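Local coordinates for collagen alpha-1(XV) chain (Homo sapiens, PDB 3N3F), which trimerises through a compact non-collagenous domain and so probably selects and associates the three chains of a multiplexin collagen before triple-helix folding, at residues 15-20 with 34-39; 10-15 with 25-30. All coordinates share one frame; numbering follows the deposited sequence.

Overall arrangement
Both contacts bring the helix 9-13 region, which crosses over between the parallel strands 3-6 and 23-27, onto the sheet of the trimerization domain. Contact 2 is the more central, about 6 Å from the centre of the chain to its own centre, and its three touching residues are all buried and apolar. Contact 1 lies farther out, about 10 Å from that centre, where the loop after the helix reaches strand 32-37; it mixes buried residues with exposed ones and depends on an arginine bonded to a loop carbonyl. The two meet where Val19 CG1 of the loop packs on Ile25 CD1 and Met12 SD of the helix on Phe34 CB; Ile25 and Phe34 belong to neighbouring strands.

Contact 1 (15-20 with 34-39); sequences KAHLVI and FIRVRD
In the crossover between the parallel strands 3-6 and 23-27, the loop that follows helix 9-13 is fastened to strand 32-37 by Arg36, whose guanidinium grips Ala16 side-on with two nitrogens. Both bonds end on one carbonyl oxygen: NH2 of Arg36 lies 2.7 Å from Ala16 O and NE of Arg36 3.1 Å from the same oxygen. The oxygen sits almost exactly in the guanidinium plane, at its edge. Seen from the carbonyl, the donors differ, for NE uses a lone pair in the carbonyl plane while NH2 stands 60° above it. The NH2 bond is the straighter, with an N-H...O angle of 158°. Arg36 sets out toward the loop and bends at chi2 (-53°) on its way to Ala16 O, and its NH1 reaches back to Val37 O at 2.8 Å, further fixing the rotation of the group. Nearer the backbone of Arg36, Val19 lays CG1, anti to its own nitrogen, across the aliphatic stem, 3.3 Å from Arg36 CG. Trp41 adds a cation-pi contact to the guanidinium, and Ile52 of the second subunit packs on Arg36. A leucine in place of Arg36 has no donors for Ala16 O and would probably leave that carbonyl without its two bonds and the loop less firmly held. Such a side-on arginine grip on a main-chain carbonyl here pins the return loop of a beta-alpha-beta crossover to the sheet.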
loop_
_atom_site.group_PDB
_atom_site.type_symbol
_atom_site.label_atom_id
_atom_site.label_comp_id
_atom_site.label_asym_id
_atom_site.label_seq_id
_atom_site.Cartn_x
_atom_site.Cartn_y
_atom_site.Cartn_z
ATOM N N LYS A 15 2.923 19.614 -4.383
ATOM C CA LYS A 15 4.281 19.087 -4.336
ATOM C C LYS A 15 4.434 17.790 -5.122
ATOM O O LYS A 15 5.106 16.860 -4.687
ATOM C CB LYS A 15 4.697 18.881 -2.879
ATOM C CG LYS A 15 4.769 20.184 -2.089
ATOM C CD LYS A 15 5.066 19.944 -0.623
ATOM C CE LYS A 15 5.322 21.255 0.111
ATOM N NZ LYS A 15 4.180 22.200 -0.012
ATOM N N ALA A 16 3.817 17.751 -6.297
ATOM C CA ALA A 16 3.866 16.587 -7.169
ATOM C C ALA A 16 5.285 16.240 -7.609
ATOM O O ALA A 16 5.604 15.072 -7.825
ATOM C CB ALA A 16 2.986 16.823 -8.398
ATOM N N HIS A 17 6.137 17.249 -7.744
ATOM C CA HIS A 17 7.508 17.017 -8.183
ATOM C C HIS A 17 8.472 16.629 -7.070
ATOM O O HIS A 17 9.649 16.369 -7.324
ATOM C CB HIS A 17 8.027 18.242 -8.930
ATOM C CG HIS A 17 7.225 18.575 -10.149
ATOM N ND1 HIS A 17 6.947 17.647 -11.129
ATOM C CD2 HIS A 17 6.625 19.725 -10.537
ATOM C CE1 HIS A 17 6.207 18.210 -12.068
ATOM N NE2 HIS A 17 5.997 19.471 -11.732
ATOM N N LEU A 18 7.976 16.587 -5.838
ATOM C CA LEU A 18 8.811 16.194 -4.711
ATOM C C LEU A 18 8.615 14.710 -4.425
ATOM O O LEU A 18 9.311 14.133 -3.594
ATOM C CB LEU A 18 8.461 17.006 -3.458
ATOM C CG LEU A 18 8.762 18.506 -3.483
ATOM C CD1 LEU A 18 8.430 19.117 -2.129
ATOM C CD2 LEU A 18 10.225 18.729 -3.819
ATOM N N VAL A 19 7.668 14.092 -5.122
ATOM C CA VAL A 19 7.391 12.675 -4.922
ATOM C C VAL A 19 7.587 11.883 -6.205
ATOM O O VAL A 19 6.986 12.196 -7.231
ATOM C CB VAL A 19 5.945 12.448 -4.433
ATOM C CG1 VAL A 19 5.758 10.990 -4.034
ATOM C CG2 VAL A 19 5.631 13.375 -3.264
ATOM N N ILE A 20 8.422 10.851 -6.138
ATOM C CA ILE A 20 8.691 10.016 -7.303
ATOM C C ILE A 20 7.544 9.045 -7.544
ATOM O O ILE A 20 6.946 8.523 -6.605
ATOM C CB ILE A 20 9.991 9.190 -7.129
ATOM C CG1 ILE A 20 11.187 10.122 -6.913
ATOM C CG2 ILE A 20 10.227 8.322 -8.365
ATOM C CD1 ILE A 20 11.513 10.989 -8.108
ATOM N N PHE A 34 -2.369 7.807 -0.445
ATOM C CA PHE A 34 -2.418 8.005 -1.887
ATOM C C PHE A 34 -1.147 7.401 -2.450
ATOM O O PHE A 34 -0.222 7.088 -1.706
ATOM C CB PHE A 34 -2.453 9.496 -2.230
ATOM C CG PHE A 34 -3.800 10.123 -2.064
ATOM C CD1 PHE A 34 -4.667 10.229 -3.146
ATOM C CD2 PHE A 34 -4.213 10.597 -0.822
ATOM C CE1 PHE A 34 -5.926 10.799 -2.993
ATOM C CE2 PHE A 34 -5.470 11.166 -0.660
ATOM C CZ PHE A 34 -6.328 11.269 -1.747
ATOM N N ILE A 35 -1.113 7.209 -3.759
ATOM C CA ILE A 35 0.072 6.676 -4.403
ATOM C C ILE A 35 0.400 7.618 -5.545
ATOM O O ILE A 35 -0.480 8.010 -6.305
ATOM C CB ILE A 35 -0.165 5.269 -4.978
ATOM C CG1 ILE A 35 -1.381 5.289 -5.902
ATOM C CG2 ILE A 35 -0.363 4.275 -3.854
ATOM C CD1 ILE A 35 -1.456 4.109 -6.824
ATOM N N ARG A 36 1.665 7.996 -5.642
ATOM C CA ARG A 36 2.125 8.882 -6.695
ATOM C C ARG A 36 2.311 8.014 -7.944
ATOM O O ARG A 36 3.074 7.050 -7.923
ATOM C CB ARG A 36 3.463 9.503 -6.288
ATOM C CG ARG A 36 3.594 10.988 -6.549
ATOM C CD ARG A 36 3.283 11.315 -7.975
ATOM N NE ARG A 36 3.932 12.536 -8.428
ATOM C CZ ARG A 36 3.880 12.957 -9.685
ATOM N NH1 ARG A 36 3.208 12.249 -10.579
ATOM N NH2 ARG A 36 4.510 14.064 -10.054
ATOM N N VAL A 37 1.601 8.335 -9.017
ATOM C CA VAL A 37 1.734 7.564 -10.248
ATOM C C VAL A 37 2.038 8.478 -11.424
ATOM O O VAL A 37 2.257 9.675 -11.257
ATOM C CB VAL A 37 0.453 6.763 -10.571
ATOM C CG1 VAL A 37 0.130 5.822 -9.425
ATOM C CG2 VAL A 37 -0.704 7.706 -10.838
ATOM N N ARG A 38 2.056 7.905 -12.617
ATOM C CA ARG A 38 2.331 8.682 -13.813
ATOM C C ARG A 38 1.228 9.714 -14.048
ATOM O O ARG A 38 0.054 9.365 -14.191
ATOM C CB ARG A 38 2.440 7.749 -15.019
ATOM C CG ARG A 38 2.727 8.438 -16.340
ATOM C CD ARG A 38 2.765 7.404 -17.454
ATOM N NE ARG A 38 1.526 6.632 -17.504
ATOM C CZ ARG A 38 1.375 5.498 -18.180
ATOM N NH1 ARG A 38 2.387 4.991 -18.871
ATOM N NH2 ARG A 38 0.206 4.869 -18.165
ATOM N N ASP A 39 1.627 10.983 -14.074
ATOM C CA ASP A 39 0.726 12.109 -14.306
ATOM C C ASP A 39 -0.257 12.427 -13.188
ATOM O O ASP A 39 -1.279 13.074 -13.421
ATOM C CB ASP A 39 -0.038 11.907 -15.617
ATOM C CG ASP A 39 0.886 11.677 -16.797
ATOM O OD1 ASP A 39 1.849 12.455 -16.960
ATOM O OD2 ASP A 39 0.646 10.722 -17.563
#

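Contact 2 (10-15 with 25-30)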
loop_
_atom_site.group_PDB
_atom_site.type_symbol
_atom_site.label_atom_id
_atom_site.label_comp_id
_atom_site.label_asym_id
_atom_site.label_seq_id
_atom_site.Cartn_x
_atom_site.Cartn_y
_atom_site.Cartn_z
ATOM N N ASP A 10 -4.154 19.036 -0.120
ATOM C CA ASP A 10 -3.703 20.209 -0.859
ATOM C C ASP A 10 -2.190 20.382 -0.842
ATOM O O ASP A 10 -1.592 20.764 -1.853
ATOM C CB ASP A 10 -4.408 21.459 -0.336
ATOM C CG ASP A 10 -5.868 21.493 -0.737
ATOM O OD1 ASP A 10 -6.136 21.428 -1.956
ATOM O OD2 ASP A 10 -6.743 21.572 0.148
ATOM N N ASP A 11 -1.570 20.095 0.297
ATOM C CA ASP A 11 -0.120 20.191 0.405
ATOM C C ASP A 11 0.475 19.161 -0.565
ATOM O O ASP A 11 1.450 19.433 -1.261
ATOM C CB ASP A 11 0.315 19.901 1.844
ATOM C CG ASP A 11 1.762 20.263 2.101
ATOM O OD1 ASP A 11 2.165 21.395 1.753
ATOM O OD2 ASP A 11 2.496 19.423 2.662
ATOM N N MET A 12 -0.133 17.981 -0.622
ATOM C CA MET A 12 0.326 16.930 -1.526
ATOM C C MET A 12 0.190 17.368 -2.990
ATOM O O MET A 12 1.115 17.204 -3.786
ATOM C CB MET A 12 -0.488 15.651 -1.299
ATOM C CG MET A 12 -0.217 14.546 -2.313
ATOM S SD MET A 12 -1.376 13.156 -2.177
ATOM C CE MET A 12 -2.715 13.702 -3.216
ATOM N N LEU A 13 -0.969 17.928 -3.333
ATOM C CA LEU A 13 -1.251 18.382 -4.693
ATOM C C LEU A 13 -0.274 19.426 -5.238
ATOM O O LEU A 13 -0.025 19.477 -6.438
ATOM C CB LEU A 13 -2.677 18.942 -4.781
ATOM C CG LEU A 13 -3.860 17.985 -4.597
ATOM C CD1 LEU A 13 -5.161 18.777 -4.608
ATOM C CD2 LEU A 13 -3.863 16.936 -5.702
ATOM N N GLN A 14 0.282 20.260 -4.367
ATOM C CA GLN A 14 1.213 21.283 -4.833
ATOM C C GLN A 14 2.673 20.834 -4.843
ATOM O O GLN A 14 3.557 21.575 -5.280
ATOM C CB GLN A 14 1.056 22.557 -3.998
ATOM C CG GLN A 14 1.328 22.388 -2.516
ATOM C CD GLN A 14 1.007 23.644 -1.723
ATOM O OE1 GLN A 14 1.296 23.730 -0.529
ATOM N NE2 GLN A 14 0.400 24.623 -2.386
ATOM N N LYS A 15 2.923 19.614 -4.383
ATOM C CA LYS A 15 4.281 19.087 -4.336
ATOM C C LYS A 15 4.434 17.790 -5.122
ATOM O O LYS A 15 5.106 16.860 -4.687
ATOM C CB LYS A 15 4.697 18.881 -2.879
ATOM C CG LYS A 15 4.769 20.184 -2.089
ATOM C CD LYS A 15 5.066 19.944 -0.623
ATOM C CE LYS A 15 5.322 21.255 0.111
ATOM N NZ LYS A 15 4.180 22.200 -0.012
ATOM N N ILE A 25 1.901 7.882 -0.319
ATOM C CA ILE A 25 1.735 9.172 0.348
ATOM C C ILE A 25 0.701 9.141 1.471
ATOM O O ILE A 25 -0.475 8.878 1.244
ATOM C CB ILE A 25 1.311 10.262 -0.662
ATOM C CG1 ILE A 25 2.330 10.347 -1.801
ATOM C CG2 ILE A 25 1.182 11.606 0.051
ATOM C CD1 ILE A 25 1.955 11.346 -2.880
ATOM N N TYR A 26 1.151 9.434 2.683
ATOM C CA TYR A 26 0.282 9.446 3.851
ATOM C C TYR A 26 -0.161 10.869 4.156
ATOM O O TYR A 26 0.653 11.790 4.156
ATOM C CB TYR A 26 1.039 8.867 5.050
ATOM C CG TYR A 26 0.294 8.857 6.373
ATOM C CD1 TYR A 26 -0.949 8.238 6.497
ATOM C CD2 TYR A 26 0.887 9.372 7.526
ATOM C CE1 TYR A 26 -1.575 8.117 7.738
ATOM C CE2 TYR A 26 0.270 9.257 8.772
ATOM C CZ TYR A 26 -0.958 8.623 8.869
ATOM O OH TYR A 26 -1.548 8.462 10.099
ATOM N N LEU A 27 -1.454 11.055 4.388
ATOM C CA LEU A 27 -1.968 12.375 4.732
ATOM C C LEU A 27 -2.233 12.346 6.231
ATOM O O LEU A 27 -3.177 11.705 6.693
ATOM C CB LEU A 27 -3.252 12.681 3.956
ATOM C CG LEU A 27 -3.116 12.652 2.429
ATOM C CD1 LEU A 27 -4.376 13.225 1.806
ATOM C CD2 LEU A 27 -1.901 13.469 1.989
ATOM N N ARG A 28 -1.376 13.032 6.982
ATOM C CA ARG A 28 -1.464 13.067 8.437
ATOM C C ARG A 28 -2.816 13.492 8.994
ATOM O O ARG A 28 -3.362 12.830 9.875
ATOM C CB ARG A 28 -0.360 13.971 9.009
ATOM C CG ARG A 28 1.061 13.499 8.689
ATOM C CD ARG A 28 2.104 14.233 9.524
ATOM N NE ARG A 28 2.102 15.676 9.290
ATOM C CZ ARG A 28 2.803 16.293 8.341
ATOM N NH1 ARG A 28 3.582 15.601 7.518
ATOM N NH2 ARG A 28 2.718 17.610 8.211
ATOM N N ASP A 29 -3.362 14.584 8.475
ATOM C CA ASP A 29 -4.643 15.097 8.951
ATOM C C ASP A 29 -5.837 14.158 8.800
ATOM O O ASP A 29 -6.640 14.025 9.724
ATOM C CB ASP A 29 -4.948 16.436 8.273
ATOM C CG ASP A 29 -4.108 17.573 8.828
ATOM O OD1 ASP A 29 -2.882 17.392 8.997
ATOM O OD2 ASP A 29 -4.674 18.657 9.092
ATOM N N SER A 30 -5.959 13.503 7.650
ATOM C CA SER A 30 -7.078 12.601 7.412
ATOM C C SER A 30 -6.713 11.116 7.536
ATOM O O SER A 30 -7.569 10.247 7.374
ATOM C CB SER A 30 -7.661 12.869 6.024
ATOM O OG SER A 30 -6.676 12.712 5.018
#
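With CG anti to its backbone nitrogen (chi1 172°) and SD anti to CA, Met12 reaches from helix 9-13 toward Ile25 on strand 23-27, where CG2 is likewise anti to the nitrogen and CG1 lies beside it. The thioether thus meets both arms of the isoleucine: Met12 SD is 3.7 Å from Ile25 CG2 and 3.9 Å from Ile25 CD1. The methylene before the sulfur shares the contact, Met12 CG lying 3.9 Å from Ile25 CD1, and the two side chains pass at a slant. A looser touch follows two residues along the strand, where one branch of Leu27, CD2, comes within 4.2 Å of Met12 CB, so the base of the methionine faces leucine, and its CG and SD face isoleucine. Phe6 and Trp41 also pack on Met12 and Ile25, joining strands 3-6 and 40-43 to the same apolar cluster. Just past the helix, Lys15 NZ turns back to form a salt bridge with Asp11 OD1 at 2.8 Å, approaching from above the carboxylate plane; these charges take no part in the packing against strand 23-27. The contact therefore joins the helix of the beta-alpha-beta unit to its second parallel strand through van der Waals packing of buried apolar groups, so its hold depends on the fit of side-chain shapes and on exclusion of water rather than on directed bonds.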